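Long-range contacts in mitogen-activated protein kinase, putative (Map kinase-like protein) (Leishmania major, PDB 3PG1), which probably acts as an ATP-dependent serine/threonine protein kinase of the MAP kinase family, transferring phosphate to protein substrates: residues A[226-231]-A[284-289]; A[247-252]-A[280-285]; A[160-165]-A[221-226]; A[135-140]-A[318-323]. All blocks are in the same frame, centred on the assembly; numbering follows the deposited sequence.

Contact 1 of 4, residues A[226-231]-A[284-289]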
loop_
_atom_site.group_PDB
_atom_site.type_symbol
_atom_site.label_atom_id
_atom_site.label_comp_id
_atom_site.label_asym_id
_atom_site.label_seq_id
_atom_site.Cartn_x
_atom_site.Cartn_y
_atom_site.Cartn_z
ATOM N N GLU A 226 -13.644 9.354 -3.295
ATOM C CA GLU A 226 -14.387 8.117 -3.453
ATOM C C GLU A 226 -15.233 7.802 -2.226
ATOM O O GLU A 226 -16.312 7.237 -2.370
ATOM C CB GLU A 226 -13.451 6.954 -3.766
ATOM C CG GLU A 226 -14.198 5.675 -4.168
ATOM C CD GLU A 226 -13.301 4.566 -4.680
ATOM O OE1 GLU A 226 -12.164 4.846 -5.131
ATOM O OE2 GLU A 226 -13.725 3.399 -4.592
ATOM N N MET A 227 -14.760 8.161 -1.025
ATOM C CA MET A 227 -15.560 7.883 0.171
ATOM C C MET A 227 -16.789 8.784 0.194
ATOM O O MET A 227 -17.809 8.389 0.743
ATOM C CB MET A 227 -14.720 8.082 1.453
ATOM C CG MET A 227 -13.844 6.884 1.776
ATOM S SD MET A 227 -13.079 6.960 3.415
ATOM C CE MET A 227 -11.845 8.099 3.095
ATOM N N PHE A 228 -16.678 10.014 -0.342
ATOM C CA PHE A 228 -17.836 10.917 -0.401
ATOM C C PHE A 228 -18.817 10.427 -1.481
ATOM O O PHE A 228 -20.027 10.329 -1.237
ATOM C CB PHE A 228 -17.414 12.353 -0.748
ATOM C CG PHE A 228 -16.859 13.157 0.400
ATOM C CD1 PHE A 228 -17.710 13.743 1.335
ATOM C CD2 PHE A 228 -15.478 13.339 0.541
ATOM C CE1 PHE A 228 -17.193 14.450 2.427
ATOM C CE2 PHE A 228 -14.959 14.068 1.617
ATOM C CZ PHE A 228 -15.822 14.640 2.542
ATOM N N ASN A 229 -18.277 10.154 -2.681
ATOM C CA ASN A 229 -19.042 9.751 -3.861
ATOM C C ASN A 229 -19.535 8.321 -3.871
ATOM O O ASN A 229 -20.523 8.041 -4.562
ATOM C CB ASN A 229 -18.266 10.083 -5.144
ATOM C CG ASN A 229 -18.093 11.571 -5.365
ATOM O OD1 ASN A 229 -18.625 12.384 -4.619
ATOM N ND2 ASN A 229 -17.290 11.973 -6.352
ATOM N N ARG A 230 -18.848 7.408 -3.152
ATOM C CA ARG A 230 -19.167 5.967 -3.101
ATOM C C ARG A 230 -18.911 5.338 -4.487
ATOM O O ARG A 230 -19.447 4.286 -4.806
ATOM C CB ARG A 230 -20.614 5.687 -2.582
ATOM C CG ARG A 230 -20.889 6.279 -1.196
ATOM C CD ARG A 230 -19.908 5.786 -0.137
ATOM N NE ARG A 230 -20.103 4.367 0.198
ATOM C CZ ARG A 230 -20.949 3.914 1.120
ATOM N NH1 ARG A 230 -21.028 2.620 1.373
ATOM N NH2 ARG A 230 -21.727 4.754 1.788
ATOM N N LYS A 231 -18.054 5.996 -5.291
ATOM C CA LYS A 231 -17.707 5.593 -6.650
ATOM C C LYS A 231 -16.339 6.192 -6.942
ATOM O O LYS A 231 -16.093 7.345 -6.557
ATOM C CB LYS A 231 -18.769 6.131 -7.622
ATOM C CG LYS A 231 -18.607 5.682 -9.062
ATOM C CD LYS A 231 -19.924 5.782 -9.840
ATOM C CE LYS A 231 -20.305 7.173 -10.296
ATOM N NZ LYS A 231 -21.559 7.147 -11.103
ATOM N N ALA A 284 -19.384 20.170 -7.860
ATOM C CA ALA A 284 -19.977 19.283 -8.856
ATOM C C ALA A 284 -19.300 17.901 -8.904
ATOM O O ALA A 284 -19.948 16.899 -9.219
ATOM C CB ALA A 284 -19.897 19.943 -10.226
ATOM N N VAL A 285 -17.979 17.864 -8.644
ATOM C CA VAL A 285 -17.181 16.636 -8.656
ATOM C C VAL A 285 -17.464 15.790 -7.384
ATOM O O VAL A 285 -17.558 14.560 -7.457
ATOM C CB VAL A 285 -15.651 16.961 -8.751
ATOM C CG1 VAL A 285 -14.848 15.683 -8.936
ATOM C CG2 VAL A 285 -15.339 17.960 -9.870
ATOM N N VAL A 286 -17.488 16.449 -6.219
ATOM C CA VAL A 286 -17.693 15.780 -4.929
ATOM C C VAL A 286 -18.858 16.514 -4.216
ATOM O O VAL A 286 -18.615 17.308 -3.298
ATOM C CB VAL A 286 -16.355 15.731 -4.097
ATOM C CG1 VAL A 286 -16.461 14.708 -2.980
ATOM C CG2 VAL A 286 -15.161 15.390 -4.993
ATOM N N PRO A 287 -20.129 16.268 -4.659
ATOM C CA PRO A 287 -21.260 17.045 -4.125
ATOM C C PRO A 287 -21.534 17.039 -2.633
ATOM O O PRO A 287 -22.053 18.035 -2.101
ATOM C CB PRO A 287 -22.480 16.574 -4.964
ATOM C CG PRO A 287 -22.063 15.361 -5.688
ATOM C CD PRO A 287 -20.545 15.399 -5.783
ATOM N N THR A 288 -21.231 15.929 -1.954
ATOM C CA THR A 288 -21.508 15.821 -0.515
ATOM C C THR A 288 -20.335 16.325 0.350
ATOM O O THR A 288 -20.461 16.332 1.572
ATOM C CB THR A 288 -21.974 14.409 -0.156
ATOM O OG1 THR A 288 -20.885 13.498 -0.380
ATOM C CG2 THR A 288 -23.237 13.976 -0.957
ATOM N N ALA A 289 -19.211 16.761 -0.264
ATOM C CA ALA A 289 -18.095 17.301 0.533
ATOM C C ALA A 289 -18.355 18.767 0.853
ATOM O O ALA A 289 -18.704 19.529 -0.054
ATOM C CB ALA A 289 -16.773 17.164 -0.231
HETATM O O HOH W 1 -21.053 11.446 1.460
HETATM O O HOH W 2 -20.607 13.178 -2.986
#
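With chi1 at -80°, Phe228 sets CG beside the backbone N and anti to the carbonyl carbon; the ring beyond it lies against the type I turn from Val286 to Ala289. Asn229, with chi1 at -66°, places its CG in the same way, and its amide reaches the backbone before that turn. Ala289 CB lies over one face of the Phe228 ring, almost over its centre, a CH-pi contact with CB 3.7 Å from the centroid. Beside it, Val286 CG1 packs closely on Phe228 CB at 3.4 Å, the two side chains crossing at about a right angle.

The polar half of the contact belongs to Asn229. Its ND2 donates to Val285 O at 2.8 Å, lying in the plane of that carbonyl with an N-H...O angle of 147°. The other end of the same amide, OD1, accepts a bond from water 2 at 2.7 Å, and this water accepts in turn from Thr288 N. Both ends of the Asn229 amide are engaged, which fixes its rotation. Water 1 forms a second bridge, donating to Phe228 O at 3.1 Å and bonding Thr288 OG1 at 2.8 Å, so a late helix carbonyl is served by solvent two residues before Arg230, the first to leave helical angles, with positive phi.

The contact joins the end of helix 214-229, helix F of the kinase C-lobe, to the turn leading from helix 282-285 toward helix 291-300. Ala293 and Ile297 of the latter also touch Phe228, Leu294 packs on Val286 and Ala289, and Ile136 of helix 133-152 lies against Phe228 too.

Contact 2 of 4, residues A[247-252]-A[280-285]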
loop_
_atom_site.group_PDB
_atom_site.type_symbol
_atom_site.label_atom_id
_atom_site.label_comp_id
_atom_site.label_asym_id
_atom_site.label_seq_id
_atom_site.Cartn_x
_atom_site.Cartn_y
_atom_site.Cartn_z
ATOM N N VAL A 247 -8.042 15.628 -16.345
ATOM C CA VAL A 247 -8.011 17.006 -16.854
ATOM C C VAL A 247 -9.411 17.663 -16.864
ATOM O O VAL A 247 -9.523 18.828 -16.517
ATOM C CB VAL A 247 -7.253 17.078 -18.208
ATOM C CG1 VAL A 247 -7.540 18.373 -18.957
ATOM C CG2 VAL A 247 -5.752 16.906 -17.987
ATOM N N GLU A 248 -10.458 16.895 -17.157
ATOM C CA GLU A 248 -11.850 17.337 -17.103
ATOM C C GLU A 248 -12.176 17.887 -15.717
ATOM O O GLU A 248 -12.946 18.824 -15.609
ATOM C CB GLU A 248 -12.813 16.185 -17.372
ATOM C CG GLU A 248 -13.076 15.899 -18.829
ATOM C CD GLU A 248 -14.093 14.797 -19.086
ATOM O OE1 GLU A 248 -14.575 14.174 -18.110
ATOM O OE2 GLU A 248 -14.364 14.517 -20.277
ATOM N N VAL A 249 -11.590 17.315 -14.662
ATOM C CA VAL A 249 -11.819 17.755 -13.291
ATOM C C VAL A 249 -10.824 18.858 -12.922
ATOM O O VAL A 249 -11.258 19.957 -12.551
ATOM C CB VAL A 249 -11.797 16.555 -12.286
ATOM C CG1 VAL A 249 -11.598 17.020 -10.843
ATOM C CG2 VAL A 249 -13.067 15.709 -12.415
ATOM N N VAL A 250 -9.507 18.575 -13.049
ATOM C CA VAL A 250 -8.450 19.490 -12.613
ATOM C C VAL A 250 -8.102 20.668 -13.556
ATOM O O VAL A 250 -7.464 21.621 -13.148
ATOM C CB VAL A 250 -7.204 18.775 -12.046
ATOM C CG1 VAL A 250 -7.579 17.718 -10.996
ATOM C CG2 VAL A 250 -6.354 18.163 -13.168
ATOM N N GLY A 251 -8.505 20.593 -14.783
ATOM C CA GLY A 251 -8.171 21.637 -15.737
ATOM C C GLY A 251 -6.880 21.308 -16.448
ATOM O O GLY A 251 -6.039 20.552 -15.942
ATOM N N THR A 252 -6.741 21.860 -17.637
ATOM C CA THR A 252 -5.603 21.631 -18.521
ATOM C C THR A 252 -4.289 22.089 -17.859
ATOM O O THR A 252 -4.158 23.265 -17.545
ATOM C CB THR A 252 -5.876 22.320 -19.869
ATOM O OG1 THR A 252 -7.074 21.778 -20.434
ATOM C CG2 THR A 252 -4.717 22.180 -20.848
ATOM N N ARG A 280 -13.310 22.108 -13.392
ATOM C CA ARG A 280 -14.733 22.069 -13.035
ATOM C C ARG A 280 -14.886 22.639 -11.636
ATOM O O ARG A 280 -13.885 22.751 -10.911
ATOM C CB ARG A 280 -15.331 20.647 -13.110
ATOM C CG ARG A 280 -15.484 20.119 -14.536
ATOM C CD ARG A 280 -16.679 19.207 -14.741
ATOM N NE ARG A 280 -16.744 18.065 -13.825
ATOM C CZ ARG A 280 -16.512 16.800 -14.177
ATOM N NH1 ARG A 280 -16.156 16.500 -15.421
ATOM N NH2 ARG A 280 -16.623 15.826 -13.281
ATOM N N ALA A 281 -16.123 23.024 -11.250
ATOM C CA ALA A 281 -16.359 23.475 -9.883
ATOM C C ALA A 281 -16.247 22.185 -9.058
ATOM O O ALA A 281 -16.764 21.138 -9.468
ATOM C CB ALA A 281 -17.758 24.079 -9.736
ATOM N N TRP A 282 -15.502 22.240 -7.955
ATOM C CA TRP A 282 -15.311 21.058 -7.124
ATOM C C TRP A 282 -16.623 20.552 -6.490
ATOM O O TRP A 282 -16.817 19.333 -6.416
ATOM C CB TRP A 282 -14.162 21.258 -6.141
ATOM C CG TRP A 282 -12.823 21.087 -6.801
ATOM C CD1 TRP A 282 -12.018 22.072 -7.293
ATOM C CD2 TRP A 282 -12.182 19.842 -7.126
ATOM N NE1 TRP A 282 -10.898 21.523 -7.869
ATOM C CE2 TRP A 282 -10.953 20.157 -7.745
ATOM C CE3 TRP A 282 -12.479 18.497 -6.855
ATOM C CZ2 TRP A 282 -10.028 19.184 -8.097
ATOM C CZ3 TRP A 282 -11.547 17.535 -7.185
ATOM C CH2 TRP A 282 -10.332 17.883 -7.785
ATOM N N THR A 283 -17.578 21.490 -6.192
ATOM C CA THR A 283 -18.925 21.191 -5.658
ATOM C C THR A 283 -19.688 20.185 -6.558
ATOM O O THR A 283 -20.500 19.419 -6.067
ATOM C CB THR A 283 -19.750 22.484 -5.474
ATOM O OG1 THR A 283 -19.732 23.227 -6.694
ATOM C CG2 THR A 283 -19.243 23.350 -4.358
ATOM N N ALA A 284 -19.384 20.170 -7.860
ATOM C CA ALA A 284 -19.977 19.283 -8.856
ATOM C C ALA A 284 -19.300 17.901 -8.904
ATOM O O ALA A 284 -19.948 16.899 -9.219
ATOM C CB ALA A 284 -19.897 19.943 -10.226
ATOM N N VAL A 285 -17.979 17.864 -8.644
ATOM C CA VAL A 285 -17.181 16.636 -8.656
ATOM C C VAL A 285 -17.464 15.790 -7.384
ATOM O O VAL A 285 -17.558 14.560 -7.457
ATOM C CB VAL A 285 -15.651 16.961 -8.751
ATOM C CG1 VAL A 285 -14.848 15.683 -8.936
ATOM C CG2 VAL A 285 -15.339 17.960 -9.870
#
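Val249 is the bump that fits between Arg280, Trp282 and Val285, at a place where the MAP kinase insert, the extra segment between helices G and H of the kinase fold, returns to the C-lobe core. The forked tip of this valine divides the work. CG1 sits over one face of the Trp282 six-membered ring, 3.9 Å from its centroid and 29° off the normal, leaning toward the far corner where CH2 is 3.4 Å away. CG2 turns instead to the Arg280 guanidinium, 3.6 Å above its plane and displaced toward the rim, and the same CG2 meets Val285 CG1 at 3.9 Å. Three side chains of the returning segment therefore form a hollow around one residue of helix 239-250, and Val250 CG1 adds a looser touch on Trp282 CZ2. Leu294, Ile297 and Ala298 of helix 291-300 also touch Trp282.

Arg280, one wall of this hollow, has a chain bent at chi2 and chi3 that runs beside Glu248 and points the same way; a long salt bridge joins Glu248 OE1 to Arg280 NH1, the oxygen lying at the guanidinium edge with the two planes 50° apart. The backbones are fastened where helix 239-250 ends, just ahead of Gly251 with its positive phi: Arg280 N donates to Val249 O at 3.1 Å, and Arg280 CG presses to 3.0 Å from Glu248 O.

Contact 3 of 4, residues A[160-165]-A[221-226]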
loop_
_atom_site.group_PDB
_atom_site.type_symbol
_atom_site.label_atom_id
_atom_site.label_comp_id
_atom_site.label_asym_id
_atom_site.label_seq_id
_atom_site.Cartn_x
_atom_site.Cartn_y
_atom_site.Cartn_z
ATOM N N LEU A 160 -1.337 2.875 -3.498
ATOM C CA LEU A 160 -2.348 3.028 -2.460
ATOM C C LEU A 160 -3.721 3.026 -3.110
ATOM O O LEU A 160 -3.948 3.775 -4.037
ATOM C CB LEU A 160 -2.148 4.319 -1.638
ATOM C CG LEU A 160 -3.151 4.534 -0.477
ATOM C CD1 LEU A 160 -2.800 3.630 0.741
ATOM C CD2 LEU A 160 -3.199 6.000 -0.052
ATOM N N HIS A 161 -4.630 2.208 -2.602
ATOM C CA HIS A 161 -6.005 2.137 -3.096
ATOM C C HIS A 161 -6.887 1.575 -1.960
ATOM O O HIS A 161 -6.325 1.063 -0.992
ATOM C CB HIS A 161 -6.084 1.352 -4.433
ATOM C CG HIS A 161 -5.795 -0.119 -4.330
ATOM N ND1 HIS A 161 -4.588 -0.655 -4.767
ATOM C CD2 HIS A 161 -6.576 -1.123 -3.888
ATOM C CE1 HIS A 161 -4.666 -1.956 -4.542
ATOM N NE2 HIS A 161 -5.837 -2.287 -4.014
ATOM N N PRO A 162 -8.239 1.720 -2.005
ATOM C CA PRO A 162 -9.075 1.223 -0.903
ATOM C C PRO A 162 -8.863 -0.247 -0.493
ATOM O O PRO A 162 -9.039 -0.558 0.674
ATOM C CB PRO A 162 -10.508 1.498 -1.417
ATOM C CG PRO A 162 -10.340 2.692 -2.364
ATOM C CD PRO A 162 -9.071 2.342 -3.061
ATOM N N GLY A 163 -8.464 -1.108 -1.439
ATOM C CA GLY A 163 -8.193 -2.531 -1.224
ATOM C C GLY A 163 -7.024 -2.810 -0.295
ATOM O O GLY A 163 -6.963 -3.886 0.295
ATOM N N ASN A 164 -6.085 -1.848 -0.145
ATOM C CA ASN A 164 -4.941 -2.014 0.767
ATOM C C ASN A 164 -5.000 -1.083 1.972
ATOM O O ASN A 164 -4.015 -0.901 2.699
ATOM C CB ASN A 164 -3.560 -2.037 0.056
ATOM C CG ASN A 164 -3.256 -0.867 -0.810
ATOM O OD1 ASN A 164 -3.564 0.283 -0.487
ATOM N ND2 ASN A 164 -2.652 -1.143 -1.947
ATOM N N ILE A 165 -6.188 -0.531 2.203
ATOM C CA ILE A 165 -6.451 0.273 3.392
ATOM C C ILE A 165 -7.360 -0.635 4.198
ATOM O O ILE A 165 -8.508 -0.848 3.804
ATOM C CB ILE A 165 -7.078 1.655 3.076
ATOM C CG1 ILE A 165 -6.080 2.537 2.270
ATOM C CG2 ILE A 165 -7.484 2.347 4.407
ATOM C CD1 ILE A 165 -6.724 3.738 1.550
ATOM N N GLY A 221 -6.046 11.453 -2.270
ATOM C CA GLY A 221 -7.082 12.385 -2.722
ATOM C C GLY A 221 -8.172 11.641 -3.487
ATOM O O GLY A 221 -9.352 11.934 -3.317
ATOM N N CYS A 222 -7.778 10.653 -4.317
ATOM C CA CYS A 222 -8.730 9.808 -5.058
ATOM C C CYS A 222 -9.567 9.019 -4.057
ATOM O O CYS A 222 -10.767 8.939 -4.213
ATOM C CB CYS A 222 -7.992 8.868 -6.010
ATOM S SG CYS A 222 -7.278 9.711 -7.447
ATOM N N VAL A 223 -8.921 8.450 -3.027
ATOM C CA VAL A 223 -9.621 7.674 -1.987
ATOM C C VAL A 223 -10.606 8.564 -1.225
ATOM O O VAL A 223 -11.760 8.178 -1.049
ATOM C CB VAL A 223 -8.628 6.936 -1.049
ATOM C CG1 VAL A 223 -9.345 6.360 0.200
ATOM C CG2 VAL A 223 -7.903 5.824 -1.814
ATOM N N MET A 224 -10.173 9.785 -0.867
ATOM C CA MET A 224 -11.018 10.748 -0.138
ATOM C C MET A 224 -12.306 11.052 -0.944
ATOM O O MET A 224 -13.395 10.893 -0.412
ATOM C CB MET A 224 -10.240 12.036 0.139
ATOM C CG MET A 224 -11.015 12.985 1.024
ATOM S SD MET A 224 -9.996 14.259 1.753
ATOM C CE MET A 224 -11.316 15.349 2.409
ATOM N N ALA A 225 -12.173 11.474 -2.214
ATOM C CA ALA A 225 -13.340 11.760 -3.099
ATOM C C ALA A 225 -14.252 10.534 -3.244
ATOM O O ALA A 225 -15.491 10.642 -3.234
ATOM C CB ALA A 225 -12.850 12.217 -4.478
ATOM N N GLU A 226 -13.644 9.354 -3.295
ATOM C CA GLU A 226 -14.387 8.117 -3.453
ATOM C C GLU A 226 -15.233 7.802 -2.226
ATOM O O GLU A 226 -16.312 7.237 -2.370
ATOM C CB GLU A 226 -13.451 6.954 -3.766
ATOM C CG GLU A 226 -14.198 5.675 -4.168
ATOM C CD GLU A 226 -13.301 4.566 -4.680
ATOM O OE1 GLU A 226 -12.164 4.846 -5.131
ATOM O OE2 GLU A 226 -13.725 3.399 -4.592
#
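Pro162 begins a short 3-10 turn that passes helix 214-229 with Pro162 CA 6.6 Å from Val223 CA, the nearest backbone approach between the two segments. Val223 offers one methyl to each of two partners. Its CG2 lies 3.9 Å from Pro162 CD and nearly as close to CG, the two side chains sliding past each other in opposite directions. Its CG1, set anti to the backbone N, meets Ile165 CD1 tip to tip at 3.9 Å. One turn further on, the extended Glu226 crosses the proline at about a right angle, its OE1 4.0 Å from Pro162 CG; that oxygen is hydrogen-bonded to Tyr199 OH.

The 3-10 turn is tied from within. Asn164 OD1 accepts from His161 N at 3.1 Å in a nearly straight bond, 171° at the hydrogen, while Asn164 N donates back to His161 O. Asn164 ND2 sits 3.2 Å above the plane of the His161 ring, toward its rim, and donates to Asp159 O.

By its sequence, 160-164 is part of the catalytic loop of protein kinases, and Ile165 opens strand 165-167; the contact seats this loop on helix F, the buried central helix of the C-lobe. From helix 120-125, Ala121 and Ile124 touch Pro162 and Leu120 touches Val223. Ile143 of helix 133-152 touches Ile165, and strand 165-167 leaves the loop between strands 118-119 and 173-175.

Contact 4 of 4, residues A[135-140]-A[318-323]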
loop_
_atom_site.group_PDB
_atom_site.type_symbol
_atom_site.label_atom_id
_atom_site.label_comp_id
_atom_site.label_asym_id
_atom_site.label_seq_id
_atom_site.Cartn_x
_atom_site.Cartn_y
_atom_site.Cartn_z
ATOM N N HIS A 135 -16.848 9.969 9.654
ATOM C CA HIS A 135 -16.100 8.739 9.371
ATOM C C HIS A 135 -15.012 9.057 8.366
ATOM O O HIS A 135 -13.884 8.574 8.507
ATOM C CB HIS A 135 -17.009 7.636 8.779
ATOM C CG HIS A 135 -17.950 7.001 9.743
ATOM N ND1 HIS A 135 -19.282 6.770 9.404
ATOM C CD2 HIS A 135 -17.742 6.582 11.011
ATOM C CE1 HIS A 135 -19.828 6.208 10.463
ATOM N NE2 HIS A 135 -18.941 6.074 11.459
ATOM N N ILE A 136 -15.343 9.866 7.335
ATOM C CA ILE A 136 -14.357 10.228 6.274
ATOM C C ILE A 136 -13.172 10.978 6.868
ATOM O O ILE A 136 -12.032 10.727 6.470
ATOM C CB ILE A 136 -14.991 10.990 5.068
ATOM C CG1 ILE A 136 -16.106 10.125 4.416
ATOM C CG2 ILE A 136 -13.901 11.408 3.997
ATOM C CD1 ILE A 136 -17.050 10.842 3.416
ATOM N N GLN A 137 -13.440 11.949 7.743
ATOM C CA GLN A 137 -12.378 12.753 8.337
ATOM C C GLN A 137 -11.447 11.850 9.158
ATOM O O GLN A 137 -10.213 11.954 9.087
ATOM C CB GLN A 137 -12.995 13.878 9.196
ATOM C CG GLN A 137 -11.932 14.816 9.781
ATOM C CD GLN A 137 -12.352 15.485 11.080
ATOM O OE1 GLN A 137 -11.989 16.627 11.358
ATOM N NE2 GLN A 137 -13.133 14.810 11.892
ATOM N N TYR A 138 -12.056 10.952 9.942
ATOM C CA TYR A 138 -11.297 10.037 10.800
ATOM C C TYR A 138 -10.416 9.094 9.970
ATOM O O TYR A 138 -9.217 8.984 10.242
ATOM C CB TYR A 138 -12.259 9.252 11.714
ATOM C CG TYR A 138 -11.515 8.423 12.731
ATOM C CD1 TYR A 138 -10.981 9.003 13.877
ATOM C CD2 TYR A 138 -11.340 7.051 12.549
ATOM C CE1 TYR A 138 -10.328 8.234 14.838
ATOM C CE2 TYR A 138 -10.696 6.272 13.509
ATOM C CZ TYR A 138 -10.188 6.871 14.647
ATOM O OH TYR A 138 -9.475 6.144 15.554
ATOM N N PHE A 139 -11.010 8.392 8.997
ATOM C CA PHE A 139 -10.282 7.477 8.107
ATOM C C PHE A 139 -9.150 8.183 7.394
ATOM O O PHE A 139 -8.035 7.662 7.341
ATOM C CB PHE A 139 -11.235 6.842 7.033
ATOM C CG PHE A 139 -12.282 5.856 7.520
ATOM C CD1 PHE A 139 -12.083 5.107 8.674
ATOM C CD2 PHE A 139 -13.481 5.696 6.836
ATOM C CE1 PHE A 139 -13.069 4.215 9.132
ATOM C CE2 PHE A 139 -14.461 4.803 7.294
ATOM C CZ PHE A 139 -14.245 4.064 8.429
ATOM N N MET A 140 -9.434 9.367 6.805
ATOM C CA MET A 140 -8.426 10.155 6.074
ATOM C C MET A 140 -7.274 10.570 6.991
ATOM O O MET A 140 -6.121 10.537 6.562
ATOM C CB MET A 140 -9.052 11.415 5.423
ATOM C CG MET A 140 -9.882 11.093 4.148
ATOM S SD MET A 140 -8.979 10.009 2.966
ATOM C CE MET A 140 -7.516 10.979 2.612
ATOM N N PRO A 318 -6.964 22.746 7.943
ATOM C CA PRO A 318 -8.127 22.904 8.849
ATOM C C PRO A 318 -9.178 21.788 8.777
ATOM O O PRO A 318 -9.876 21.580 9.755
ATOM C CB PRO A 318 -8.746 24.258 8.447
ATOM C CG PRO A 318 -7.711 24.947 7.635
ATOM C CD PRO A 318 -6.731 23.946 7.105
ATOM N N TYR A 319 -9.217 21.008 7.685
ATOM C CA TYR A 319 -10.097 19.840 7.562
ATOM C C TYR A 319 -9.935 18.865 8.749
ATOM O O TYR A 319 -10.912 18.267 9.193
ATOM C CB TYR A 319 -9.837 19.111 6.230
ATOM C CG TYR A 319 -10.663 17.847 6.057
ATOM C CD1 TYR A 319 -12.053 17.913 5.884
ATOM C CD2 TYR A 319 -10.076 16.586 6.163
ATOM C CE1 TYR A 319 -12.825 16.759 5.798
ATOM C CE2 TYR A 319 -10.831 15.421 6.005
ATOM C CZ TYR A 319 -12.208 15.515 5.835
ATOM O OH TYR A 319 -12.956 14.382 5.654
ATOM N N PHE A 320 -8.695 18.708 9.248
ATOM C CA PHE A 320 -8.402 17.810 10.384
ATOM C C PHE A 320 -8.306 18.525 11.694
ATOM O O PHE A 320 -7.911 17.897 12.669
ATOM C CB PHE A 320 -7.060 17.068 10.148
ATOM C CG PHE A 320 -7.135 16.169 8.947
ATOM C CD1 PHE A 320 -6.377 16.437 7.812
ATOM C CD2 PHE A 320 -8.005 15.077 8.929
ATOM C CE1 PHE A 320 -6.442 15.601 6.699
ATOM C CE2 PHE A 320 -8.053 14.221 7.832
ATOM C CZ PHE A 320 -7.278 14.492 6.710
ATOM N N GLU A 321 -8.671 19.814 11.754
ATOM C CA GLU A 321 -8.547 20.610 12.999
ATOM C C GLU A 321 -9.017 19.925 14.269
ATOM O O GLU A 321 -8.290 19.949 15.267
ATOM C CB GLU A 321 -9.204 21.997 12.884
ATOM C CG GLU A 321 -8.691 22.977 13.934
ATOM C CD GLU A 321 -9.053 24.428 13.664
ATOM O OE1 GLU A 321 -8.529 25.017 12.686
ATOM O OE2 GLU A 321 -9.873 24.974 14.438
ATOM N N SER A 322 -10.197 19.298 14.239
ATOM C CA SER A 322 -10.775 18.632 15.431
ATOM C C SER A 322 -10.040 17.338 15.851
ATOM O O SER A 322 -10.288 16.828 16.938
ATOM C CB SER A 322 -12.266 18.339 15.223
ATOM O OG SER A 322 -12.438 17.374 14.191
ATOM N N LEU A 323 -9.142 16.822 15.000
ATOM C CA LEU A 323 -8.452 15.559 15.265
ATOM C C LEU A 323 -6.965 15.706 15.434
ATOM O O LEU A 323 -6.332 14.862 16.076
ATOM C CB LEU A 323 -8.679 14.599 14.080
ATOM C CG LEU A 323 -10.143 14.169 13.722
ATOM C CD1 LEU A 323 -10.105 13.092 12.630
ATOM C CD2 LEU A 323 -10.925 13.601 14.919
#
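Gln137 and Tyr319 meet with the aliphatic part of the one over a face of the other: Gln137 CG stands 4.3 Å from the Tyr319 ring centroid, 25° off the normal. Tyr319 reaches this place with CG anti to its backbone N (chi1 177°), and its OH ends against the helix backbone, 3.2 Å from Gln137 CA, with Ile136 CG2 3.5 Å from the same oxygen. Phe320 approaches differently, edge first. Gln137 O lies near the plane of its ring, 3.4 Å from CE2, and Met140 CB sits at the same rim 3.8 Å from CZ. Between the two aromatic residues, Tyr319 CD2 is centred over a face of the Phe320 ring.

Tyr319 and Phe320 belong to the His-Pro-Tyr-Phe sequence that follows helix 311-315 near the end of the kinase domain, and they attach this end to helix 133-152, helix E of the C-lobe. Leu296 of helix 291-300 touches both Tyr319 and Phe320.

Farther along, Leu323 and Gln137 reach toward each other tip to tip. Leu323 CD1 also rests over the helix backbone at Tyr138, 3.8 Å from its CA, and lies obliquely to the tyrosine ring.

All four contacts lie in the C-lobe, three of them around helix 214-229. Contacts 1 and 3 share that helix and Glu226, with centres about 12 Å apart; contacts 1 and 2 share helix 282-285, their centres about 13 Å apart. Contact 4 touches both contact 1, through Met227 and Phe228, and contact 3, through Met224, so helices 133-152 and 214-229 and segment 318-323 pack together. Contact 2 is the outlier, its centre about 23 Å from that of contact 4. Along the chain, contact 4 spans the other three; contact 3 closes before contacts 1 and 2 open. Contacts 3, 1 and 2 thus connect the catalytic loop, helix 214-229 and, through 284-285, the segment after the MAP kinase insert.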